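Local coordinates for Atu0111 protein (Agrobacterium tumefaciens, PDB 2FSQ) that is of unknown function but possibly acts as a 2H phosphoesterase-like enzyme, at residues Ser57-Thr62 with Ile181-Ile186; Arg63-Asp68 with Leu202-Glu207; Leu83-Phe88 with Pro129-Arg134. One frame throughout, in Å; residues are numbered along the deposited sequence.

Contact 1: residues Ser57-Thr62 with Ile181-Ile186; sequences SAIVST and ITLSYI. With ACY (acetic acid), chain B.
Ile59, on the inner face of helix 54-67, carries this contact by sending its two branches to different residues of Ile181-Ile186. Its CG2, anti to the backbone N because chi1 is -70°, meets the CD2 methyl of Leu183 at 3.9 Å, the two side chains crossing obliquely. The longer branch runs out extended from CG1, and its terminal CD1 comes end to end with CD1 of Ile181 at 4.3 Å, a looser approach. One side chain thus spans the step from the last strand residues of 179-182 to the link before strand 184-186. Thr62 closes the segment, and its CG2 stands 4.6 Å from CD1 of Leu183, near enough to cover that methyl partly but not to press on it.

On the other side Leu183 is the central residue. It sits between two strands that belong to different sheets, and its bond to CB runs nearly opposite to that of Thr182. While Leu183 turns to the helix, Thr182 gives its OG1 to O of the bound acetic acid at 2.9 Å; its chi1 of -65° sets the hydroxyl beside its own backbone N. This polar work falls on the far side of the strand, where Thr182 ends an H-x-T sequence and the acid, probably from the crystallisation liquor, lies. Leu209 of helix 195-212 and Met143 of strand 142-147 add further apolar surface round Ile59.

All the contact pairs are methyl to methyl and at or beyond van der Waals separation, which implies that dispersion and exclusion of water hold the helix here, while the directional bond belongs to Thr182.

Contact 2: residues Arg63-Asp68 with Leu202-Glu207; sequences RQRFLD and LDEELE
Arg65 and Glu205 bury the most surface in this pairing of helices, the aliphatic stem of the arginine lying against the carboxylate and CG of the glutamate. With chi1 of -159° and a bend at chi2, the arginine brings its CG to 3.4 Å from OE2 of Glu205, and its CB beside the glutamate CD at 3.8 Å. The two chains cross at about a right angle. OE2 of Glu205 also stands 3.6 Å from NE of Arg65, a salt bridge by charge alone: the oxygen lies well out of the guanidinium plane, the two flat groups are turned 51° apart, and no N-H is aimed at it. Glu204 contributes a second, more distant negative charge, its OE2 4.1 Å from NH2 of Arg65, beyond salt-bridge range. The charge pairing is doubtful in that it describes one of two modelled conformers of Arg65.

Phe66, the third residue by buried surface, works on the inner side. Its ring end reaches Leu202, CZ lying 3.6 Å from CD2 and meeting it obliquely, the two side chains crossing at roughly a right angle. Met201 also touches Phe66, while Leu138 of strand 133-139 backs both Leu202 and Glu205.

The short helix segments run nearly antiparallel, at 163°, with 10.8 Å between axes. Arg65 and Glu204 lie toward the solvent edge, Glu205 is buried between the helices, and Phe66 with Leu202 forms the apolar inner side. This fits an amphipathic antiparallel helix pair lying on a sheet, consistent with the outer helical layer of one lobe of a 2H fold.

Contact 3: residues Leu83-Phe88 with Pro129-Arg134; sequences LHMTVF and PAFNMR. With ACY (acetic acid), chain B.
The H-x-T motif formed by His84, Met85 and Thr86 lies on strand 84-92, and its middle residue, Met85, turns from the acetic acid side to meet Phe131 and Met133. Both methionines are present as selenomethionine. Met85 runs extended from CB, CG anti to the backbone N (chi1 -177°), and bends only at its end; its CE then comes 4.0 Å from CE1 of Phe131, obliquely to the ring. The two side chains arrive from opposite directions. SE of Met85 lies 3.8 Å from CE of Met133, a folded chain that crosses it at about a right angle. Val87, which with Phe88 forms a classic beta bulge opposite Val45, adds a loose touch, its CG2 4.5 Å from CZ of Phe131.

On the motif's polar side, Thr86 OG1 donates to OXT of the acid at 2.9 Å and lies in plane at the edge of the His84 ring. The ring's CE1 stands 3.7 Å from the acid's O. Trp159 and Phe179 extend the apolar side. The chemistry therefore divides by residue: the outer motif positions face the bound acid, while the middle one is held by dispersion among selenium, methyl and aromatic groups.

In the fold
Contact 1 and contact 2 share helix 54-67, and their centres are 9 Å apart; Leu183 CD1 and Phe66 CE2 join them at 3.9 Å. Contact 3 centres about 15 Å from contact 1 and 21 Å from contact 2, yet it abuts contact 1 through Leu83 CD2 and Leu183 CD2, 3.7 Å apart, and through Ile181 packing on Met85. Contacts 1 and 3 also meet at the acetic acid: the hydroxyls Thr182 OG1 and Thr86 OG1, 6.7 Å apart, each bond one of its oxygens. Threonines of two H-x-T motifs bonding one small acid are consistent with the cleft of 2H phosphoesterases, where the substrate phosphate would lie; contact 2 belongs to the outer layer.

Contact 1: residues Ser57-Thr62 with Ile181-Ile186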
# COMPACT_ATOMS: atom_id res chain seq x y z
N SER A 57 17.08 1.75 2.48
CA SER A 57 17.78 1.39 3.71
C SER A 57 17.13 1.99 4.96
O SER A 57 17.02 1.34 6.00
CB SER A 57 19.26 1.78 3.62
OG SER A 57 19.90 1.01 2.62
N ALA A 58 16.69 3.25 4.85
CA ALA A 58 16.01 3.90 5.97
C ALA A 58 14.71 3.15 6.33
O ALA A 58 14.42 2.90 7.52
CB ALA A 58 15.72 5.35 5.63
N ILE A 59 13.95 2.77 5.31
CA ILE A 59 12.66 2.11 5.53
C ILE A 59 12.89 0.72 6.12
O ILE A 59 12.15 0.29 7.03
CB ILE A 59 11.83 2.06 4.24
CG1 ILE A 59 11.37 3.49 3.88
CG2 ILE A 59 10.64 1.11 4.41
CD1 ILE A 59 10.75 3.63 2.50
N VAL A 60 13.93 0.05 5.64
CA VAL A 60 14.27 -1.28 6.13
C VAL A 60 14.68 -1.21 7.61
O VAL A 60 14.33 -2.10 8.39
CB VAL A 60 15.32 -1.96 5.25
CG1 VAL A 60 15.85 -3.24 5.90
CG2 VAL A 60 14.72 -2.30 3.88
N SER A 61 15.37 -0.14 8.02
CA SER A 61 15.68 0.06 9.44
C SER A 61 14.43 0.24 10.31
O SER A 61 14.34 -0.31 11.41
CB SER A 61 16.62 1.25 9.63
OG SER A 61 17.91 0.94 9.15
N THR A 62 13.47 1.01 9.81
CA THR A 62 12.20 1.20 10.50
C THR A 62 11.50 -0.15 10.66
O THR A 62 11.05 -0.52 11.74
CB THR A 62 11.29 2.18 9.72
OG1 THR A 62 12.00 3.42 9.50
CG2 THR A 62 9.96 2.44 10.45
N ILE A 181 2.82 3.29 2.47
CA ILE A 181 3.60 2.10 2.15
C ILE A 181 3.31 1.06 3.22
O ILE A 181 3.50 1.29 4.41
CB ILE A 181 5.11 2.42 2.09
CG1 ILE A 181 5.37 3.29 0.86
CG2 ILE A 181 5.92 1.13 2.04
CD1 ILE A 181 6.81 3.73 0.68
N THR A 182 2.84 -0.10 2.79
CA THR A 182 2.55 -1.19 3.71
C THR A 182 3.85 -1.89 4.10
O THR A 182 4.62 -2.31 3.24
CB THR A 182 1.59 -2.16 3.03
OG1 THR A 182 0.35 -1.48 2.81
CG2 THR A 182 1.36 -3.43 3.90
N LEU A 183 4.09 -1.99 5.40
CA LEU A 183 5.16 -2.83 5.92
C LEU A 183 4.60 -4.18 6.40
O LEU A 183 5.30 -5.18 6.36
CB LEU A 183 5.90 -2.14 7.07
CG LEU A 183 6.67 -0.87 6.70
CD1 LEU A 183 7.34 -0.32 7.93
CD2 LEU A 183 7.69 -1.14 5.60
N SER A 184 3.34 -4.19 6.85
CA SER A 184 2.77 -5.42 7.40
C SER A 184 1.26 -5.38 7.36
O SER A 184 0.67 -4.31 7.15
CB SER A 184 3.22 -5.65 8.85
OG SER A 184 2.50 -4.83 9.75
N TYR A 185 0.66 -6.54 7.60
CA TYR A 185 -0.77 -6.64 7.85
C TYR A 185 -0.99 -7.10 9.28
O TYR A 185 -0.26 -7.96 9.78
CB TYR A 185 -1.40 -7.65 6.89
CG TYR A 185 -1.54 -7.12 5.49
CD1 TYR A 185 -2.74 -6.55 5.07
CD2 TYR A 185 -0.46 -7.13 4.61
CE1 TYR A 185 -2.87 -6.03 3.80
CE2 TYR A 185 -0.59 -6.60 3.32
CZ TYR A 185 -1.80 -6.05 2.94
OH TYR A 185 -1.95 -5.54 1.68
N ILE A 186 -2.04 -6.58 9.91
CA ILE A 186 -2.42 -7.05 11.24
C ILE A 186 -3.07 -8.44 11.11
O ILE A 186 -4.07 -8.59 10.40
CB ILE A 186 -3.43 -6.11 11.91
CG1 ILE A 186 -2.94 -4.66 11.85
CG2 ILE A 186 -3.75 -6.59 13.33
CD1 ILE A 186 -1.76 -4.38 12.70
C ACY B . -1.49 -1.27 -0.09
O ACY B . -0.36 -1.83 0.04
OXT ACY B . -1.81 -0.55 -1.07
CH3 ACY B . -2.49 -1.43 1.02

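Contact 2: residues Arg63-Asp68 with Leu202-Glu207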
# COMPACT_ATOMS: atom_id res chain seq x y z
N ARG A 63 11.43 -0.88 9.55
CA ARG A 63 10.84 -2.21 9.50
C ARG A 63 11.49 -3.18 10.50
O ARG A 63 10.78 -3.93 11.19
CB ARG A 63 10.95 -2.74 8.07
CG ARG A 63 10.35 -4.11 7.81
CD ARG A 63 10.61 -4.45 6.36
NE ARG A 63 10.09 -5.77 5.96
CZ ARG A 63 10.70 -6.93 6.18
NH1 ARG A 63 11.88 -6.97 6.80
NH2 ARG A 63 10.11 -8.06 5.77
N GLN A 64 12.80 -3.05 10.71
CA GLN A 64 13.49 -3.84 11.76
C GLN A 64 13.10 -3.48 13.20
O GLN A 64 12.95 -4.37 14.04
CB GLN A 64 15.01 -3.79 11.59
CG GLN A 64 15.80 -4.69 12.57
CD GLN A 64 15.39 -6.16 12.55
OE1 GLN A 64 15.43 -6.82 11.52
NE2 GLN A 64 15.01 -6.69 13.72
N ARG A 65 12.91 -2.18 13.47
CA ARG A 65 12.43 -1.78 14.78
C ARG A 65 11.08 -2.42 15.05
O ARG A 65 10.77 -2.74 16.21
CB ARG A 65 12.34 -0.26 14.88
CG ARG A 65 12.34 0.23 16.30
CD ARG A 65 13.59 -0.20 17.06
NE ARG A 65 13.76 0.57 18.28
CZ ARG A 65 13.07 0.39 19.41
NH1 ARG A 65 12.12 -0.53 19.52
NH2 ARG A 65 13.34 1.16 20.45
N PHE A 66 10.27 -2.58 14.00
CA PHE A 66 8.97 -3.21 14.17
C PHE A 66 9.14 -4.71 14.45
O PHE A 66 8.51 -5.26 15.36
CB PHE A 66 8.12 -3.11 12.90
CG PHE A 66 7.50 -1.74 12.63
CD1 PHE A 66 8.07 -0.55 13.08
CD2 PHE A 66 6.38 -1.67 11.82
CE1 PHE A 66 7.47 0.68 12.77
CE2 PHE A 66 5.79 -0.47 11.50
CZ PHE A 66 6.33 0.71 11.97
N LEU A 67 10.01 -5.37 13.68
CA LEU A 67 10.30 -6.80 13.89
C LEU A 67 10.88 -7.05 15.29
O LEU A 67 10.65 -8.12 15.88
CB LEU A 67 11.25 -7.31 12.80
CG LEU A 67 10.62 -7.52 11.41
CD1 LEU A 67 11.66 -7.58 10.29
CD2 LEU A 67 9.79 -8.80 11.41
N ASP A 68 11.58 -6.07 15.87
CA ASP A 68 12.16 -6.22 17.22
C ASP A 68 11.10 -6.42 18.29
O ASP A 68 11.40 -6.94 19.35
CB ASP A 68 13.00 -5.00 17.64
CG ASP A 68 14.32 -4.88 16.88
OD1 ASP A 68 14.78 -5.85 16.24
OD2 ASP A 68 14.90 -3.77 16.94
N LEU A 202 7.03 4.24 17.67
CA LEU A 202 6.58 4.81 16.38
C LEU A 202 6.97 6.29 16.29
O LEU A 202 7.40 6.76 15.24
CB LEU A 202 5.07 4.65 16.21
CG LEU A 202 4.63 3.19 16.04
CD1 LEU A 202 3.14 3.02 16.28
CD2 LEU A 202 5.00 2.66 14.66
N ASP A 203 6.88 6.99 17.42
CA ASP A 203 7.24 8.41 17.46
C ASP A 203 8.72 8.56 17.16
O ASP A 203 9.13 9.38 16.32
CB ASP A 203 6.93 9.00 18.84
CG ASP A 203 5.45 9.21 19.08
OD1 ASP A 203 4.65 9.12 18.13
OD2 ASP A 203 5.08 9.45 20.26
N GLU A 204 9.53 7.76 17.83
CA GLU A 204 10.98 7.86 17.69
C GLU A 204 11.39 7.49 16.26
O GLU A 204 12.20 8.18 15.63
CB GLU A 204 11.67 6.96 18.73
CG GLU A 204 13.20 7.00 18.73
CD GLU A 204 13.79 6.26 19.90
OE1 GLU A 204 13.80 6.83 21.01
OE2 GLU A 204 14.28 5.12 19.69
N GLU A 205 10.81 6.41 15.73
CA GLU A 205 11.18 5.94 14.39
C GLU A 205 10.69 6.84 13.27
O GLU A 205 11.35 6.97 12.24
CB GLU A 205 10.73 4.49 14.13
CG GLU A 205 11.42 3.48 15.06
CD GLU A 205 12.94 3.47 14.97
OE1 GLU A 205 13.49 3.50 13.84
OE2 GLU A 205 13.59 3.39 16.05
N LEU A 206 9.53 7.47 13.47
CA LEU A 206 9.03 8.44 12.49
C LEU A 206 10.01 9.59 12.32
O LEU A 206 10.33 9.96 11.19
CB LEU A 206 7.64 8.97 12.86
CG LEU A 206 7.13 10.12 11.97
CD1 LEU A 206 6.96 9.70 10.51
CD2 LEU A 206 5.82 10.69 12.54
N GLU A 207 10.49 10.14 13.43
CA GLU A 207 11.40 11.27 13.32
C GLU A 207 12.75 10.86 12.72
O GLU A 207 13.33 11.61 11.93
CB GLU A 207 11.54 12.07 14.63
CG GLU A 207 12.04 11.32 15.85
CD GLU A 207 12.53 12.25 16.98
OE1 GLU A 207 12.50 13.50 16.80
OE2 GLU A 207 12.95 11.74 18.04

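Contact 3: residues Leu83-Phe88 with Pro129-Arg134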
# COMPACT_ATOMS: atom_id res chain seq x y z
N LEU A 83 8.16 -3.79 -1.39
CA LEU A 83 7.72 -2.51 -0.83
C LEU A 83 7.37 -1.52 -1.93
O LEU A 83 8.10 -1.35 -2.91
CB LEU A 83 8.78 -1.93 0.10
CG LEU A 83 9.02 -2.72 1.39
CD1 LEU A 83 10.22 -2.18 2.20
CD2 LEU A 83 7.77 -2.85 2.28
N HIS A 84 6.22 -0.87 -1.76
CA HIS A 84 5.72 0.03 -2.79
C HIS A 84 4.69 0.96 -2.20
O HIS A 84 4.10 0.67 -1.16
CB HIS A 84 5.02 -0.77 -3.90
CG HIS A 84 3.89 -1.62 -3.40
ND1 HIS A 84 2.55 -1.26 -3.48
CD2 HIS A 84 3.91 -2.84 -2.83
CE1 HIS A 84 1.81 -2.22 -2.94
NE2 HIS A 84 2.61 -3.19 -2.54
N MSE A 85 4.48 2.08 -2.87
CA MSE A 85 3.33 2.92 -2.60
C MSE A 85 2.34 2.70 -3.74
O MSE A 85 2.65 2.98 -4.90
CB MSE A 85 3.70 4.40 -2.56
CG MSE A 85 2.49 5.25 -2.20
SE MSE A 85 2.88 7.18 -2.36
CE MSE A 85 2.56 7.33 -4.28
N THR A 86 1.13 2.23 -3.43
CA THR A 86 0.09 2.14 -4.47
C THR A 86 -0.33 3.54 -4.90
O THR A 86 -0.49 4.45 -4.07
CB THR A 86 -1.09 1.34 -3.93
OG1 THR A 86 -0.61 0.03 -3.60
CG2 THR A 86 -2.23 1.21 -4.96
N VAL A 87 -0.44 3.73 -6.21
CA VAL A 87 -0.94 4.99 -6.77
C VAL A 87 -2.43 4.84 -7.09
O VAL A 87 -3.22 5.72 -6.78
CB VAL A 87 -0.17 5.37 -8.04
CG1 VAL A 87 -0.71 6.67 -8.66
CG2 VAL A 87 1.31 5.53 -7.70
N PHE A 88 -2.81 3.71 -7.69
CA PHE A 88 -4.22 3.46 -8.01
C PHE A 88 -4.45 1.96 -8.01
O PHE A 88 -3.79 1.24 -8.76
CB PHE A 88 -4.57 4.05 -9.39
CG PHE A 88 -6.04 4.02 -9.70
CD1 PHE A 88 -6.85 5.08 -9.33
CD2 PHE A 88 -6.61 2.94 -10.37
CE1 PHE A 88 -8.21 5.07 -9.62
CE2 PHE A 88 -7.98 2.91 -10.64
CZ PHE A 88 -8.77 3.98 -10.30
N PRO A 129 3.30 15.08 -14.95
CA PRO A 129 4.49 15.49 -14.23
C PRO A 129 4.87 14.55 -13.08
O PRO A 129 4.00 13.91 -12.46
CB PRO A 129 4.11 16.87 -13.67
CG PRO A 129 2.97 17.34 -14.52
CD PRO A 129 2.22 16.08 -14.84
N ALA A 130 6.16 14.50 -12.79
CA ALA A 130 6.65 13.75 -11.65
C ALA A 130 6.20 14.40 -10.36
O ALA A 130 5.93 15.60 -10.30
CB ALA A 130 8.17 13.68 -11.69
N PHE A 131 6.11 13.57 -9.32
CA PHE A 131 5.75 14.04 -7.99
C PHE A 131 6.72 13.46 -6.97
O PHE A 131 7.33 12.41 -7.20
CB PHE A 131 4.31 13.65 -7.65
CG PHE A 131 4.01 12.17 -7.82
CD1 PHE A 131 4.27 11.25 -6.79
CD2 PHE A 131 3.45 11.70 -9.01
CE1 PHE A 131 3.96 9.88 -6.97
CE2 PHE A 131 3.15 10.35 -9.18
CZ PHE A 131 3.41 9.44 -8.16
N ASN A 132 6.85 14.16 -5.85
CA ASN A 132 7.65 13.73 -4.72
C ASN A 132 6.73 13.55 -3.52
O ASN A 132 5.83 14.35 -3.32
CB ASN A 132 8.66 14.83 -4.39
CG ASN A 132 9.63 15.07 -5.51
OD1 ASN A 132 10.31 14.15 -5.95
ND2 ASN A 132 9.71 16.32 -5.97
N MSE A 133 6.96 12.48 -2.76
CA MSE A 133 6.17 12.17 -1.58
C MSE A 133 7.06 12.16 -0.34
O MSE A 133 8.28 11.94 -0.45
CB MSE A 133 5.49 10.79 -1.72
CG MSE A 133 4.73 10.58 -3.03
SE MSE A 133 3.13 11.69 -3.18
CE MSE A 133 1.97 10.88 -1.84
N ARG A 134 6.47 12.39 0.82
CA ARG A 134 7.18 12.35 2.11
C ARG A 134 6.35 11.57 3.11
O ARG A 134 5.12 11.49 2.99
CB ARG A 134 7.49 13.75 2.66
CG ARG A 134 6.29 14.58 2.94
CD ARG A 134 6.78 15.92 3.41
NE ARG A 134 5.73 16.92 3.45
CZ ARG A 134 5.12 17.29 4.57
NH1 ARG A 134 5.46 16.71 5.72
NH2 ARG A 134 4.18 18.22 4.53
C ACY B . -1.49 -1.27 -0.09
O ACY B . -0.36 -1.83 0.04
OXT ACY B . -1.81 -0.55 -1.07
CH3 ACY B . -2.49 -1.43 1.02